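Local atomic coordinates of phosphate transporter (Thermotoga maritima MSB8, PDB entry 6L85), a protein that probably imports phosphate across the cell membrane, coupling its uptake to the movement of sodium ions. Residues V326-T330 and V349-V354. Residues are numbered along the deposited sequence; the frame is centred on the assembly and turned at random.
With NA (sodium ion), chain S.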
loop_
_atom_site.group_PDB
_atom_site.type_symbol
_atom_site.label_atom_id
_atom_site.label_comp_id
_atom_site.label_asym_id
_atom_site.label_seq_id
_atom_site.Cartn_x
_atom_site.Cartn_y
_atom_site.Cartn_z
ATOM N N VAL B 326 3.135 -22.173 5.836
ATOM C CA VAL B 326 3.855 -22.379 4.582
ATOM C C VAL B 326 4.021 -21.058 3.847
ATOM O O VAL B 326 5.105 -20.726 3.349
ATOM C CB VAL B 326 3.107 -23.407 3.710
ATOM C CG1 VAL B 326 3.544 -23.326 2.229
ATOM C CG2 VAL B 326 3.292 -24.807 4.268
ATOM N N ASP B 327 2.934 -20.291 3.763
ATOM C CA ASP B 327 2.992 -18.995 3.100
ATOM C C ASP B 327 3.923 -18.040 3.820
ATOM O O ASP B 327 4.764 -17.385 3.188
ATOM C CB ASP B 327 1.603 -18.377 3.028
ATOM C CG ASP B 327 0.684 -19.107 2.083
ATOM O OD1 ASP B 327 1.177 -19.847 1.202
ATOM O OD2 ASP B 327 -0.548 -18.914 2.212
ATOM N N PHE B 328 3.758 -17.903 5.142
ATOM C CA PHE B 328 4.627 -16.993 5.877
ATOM C C PHE B 328 6.094 -17.326 5.633
ATOM O O PHE B 328 6.904 -16.435 5.328
ATOM C CB PHE B 328 4.320 -17.031 7.374
ATOM C CG PHE B 328 5.094 -16.001 8.160
ATOM C CD1 PHE B 328 6.403 -16.244 8.558
ATOM C CD2 PHE B 328 4.533 -14.758 8.435
ATOM C CE1 PHE B 328 7.129 -15.276 9.260
ATOM C CE2 PHE B 328 5.234 -13.801 9.135
ATOM C CZ PHE B 328 6.540 -14.055 9.545
ATOM N N SER B 329 6.455 -18.613 5.759
ATOM C CA SER B 329 7.859 -18.997 5.628
ATOM C C SER B 329 8.363 -18.784 4.210
ATOM O O SER B 329 9.510 -18.367 4.012
ATOM C CB SER B 329 8.048 -20.460 6.038
ATOM O OG SER B 329 7.473 -20.675 7.319
ATOM N N THR B 330 7.529 -19.095 3.211
ATOM C CA THR B 330 7.911 -18.872 1.827
ATOM C C THR B 330 8.186 -17.399 1.566
ATOM O O THR B 330 9.230 -17.034 1.006
ATOM C CB THR B 330 6.799 -19.353 0.909
ATOM O OG1 THR B 330 6.638 -20.754 1.097
ATOM C CG2 THR B 330 7.146 -19.049 -0.549
ATOM N N VAL B 349 11.036 -23.067 -3.087
ATOM C CA VAL B 349 10.887 -22.638 -1.698
ATOM C C VAL B 349 9.530 -23.060 -1.155
ATOM O O VAL B 349 9.418 -23.465 0.005
ATOM C CB VAL B 349 11.103 -21.122 -1.556
ATOM C CG1 VAL B 349 10.693 -20.656 -0.166
ATOM C CG2 VAL B 349 12.578 -20.770 -1.831
ATOM N N VAL B 350 8.473 -22.975 -1.971
ATOM C CA VAL B 350 7.168 -23.394 -1.472
ATOM C C VAL B 350 7.197 -24.884 -1.171
ATOM O O VAL B 350 6.710 -25.336 -0.129
ATOM C CB VAL B 350 6.042 -23.056 -2.472
ATOM C CG1 VAL B 350 4.734 -23.551 -1.917
ATOM C CG2 VAL B 350 5.911 -21.598 -2.665
ATOM N N VAL B 351 7.749 -25.664 -2.105
ATOM C CA VAL B 351 7.893 -27.103 -1.900
ATOM C C VAL B 351 8.645 -27.381 -0.600
ATOM O O VAL B 351 8.239 -28.223 0.209
ATOM C CB VAL B 351 8.599 -27.740 -3.109
ATOM C CG1 VAL B 351 9.167 -29.118 -2.735
ATOM C CG2 VAL B 351 7.641 -27.828 -4.280
ATOM N N GLY B 352 9.747 -26.666 -0.375
ATOM C CA GLY B 352 10.472 -26.821 0.873
ATOM C C GLY B 352 9.616 -26.528 2.091
ATOM O O GLY B 352 9.629 -27.277 3.068
ATOM N N ALA B 353 8.874 -25.418 2.056
ATOM C CA ALA B 353 8.059 -25.042 3.205
ATOM C C ALA B 353 7.003 -26.110 3.497
ATOM O O ALA B 353 6.758 -26.464 4.661
ATOM C CB ALA B 353 7.413 -23.676 2.954
ATOM N N VAL B 354 6.386 -26.642 2.441
ATOM C CA VAL B 354 5.406 -27.714 2.591
ATOM C C VAL B 354 6.048 -28.933 3.257
ATOM O O VAL B 354 5.501 -29.494 4.216
ATOM C CB VAL B 354 4.787 -28.074 1.226
ATOM C CG1 VAL B 354 3.979 -29.366 1.334
ATOM C CG2 VAL B 354 3.900 -26.948 0.719
HETATM NA NA NA S . -2.743 -18.789 1.976
#
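The first torsion of Thr330 (chi1 -63°) sets OG1 beside the backbone N and leaves CG2 anti to it, out against Val349 and Val350. Val326, whose CG1 is likewise anti to the backbone N, lays that methyl 3.9 Å from Val354 CG2 and also against Ala353 CB. Thr330 OG1 donates to Val326 O over 2.7 Å, tilted 35° from the carbonyl plane, and Thr330 N reaches the same oxygen from the opposite face, so that two donors grip it. Its proton spent within its own helix, the hydroxyl can lie against carbon, with Thr330 OG1 3.5 Å from Ala353 CB. Beside it, the methyls Thr330 CG2 and Val350 CG2 meet at 3.5 Å, and Val349 CG1 packs on Thr330 CG2 at 3.9 Å. A valine at Thr330 would probably cost Val326 O its hydroxyl donor, leaving the backbone N-H of Thr330, and press a bulkier methyl toward Ala353 CB. No hydrogen bond joins the two segments; small and branched side chains carry the packing. Asp327, which takes no part in this packing, binds a sodium ion through OD2 at 2.2 Å, in a site completed by Thr29, Gln243 and Ser247. Segments 326-330 and 349-354, on helices 320-339 and 346-357, run at 132° to each other beside this sodium-binding residue, in buried helix-helix packing of a polytopic membrane transporter.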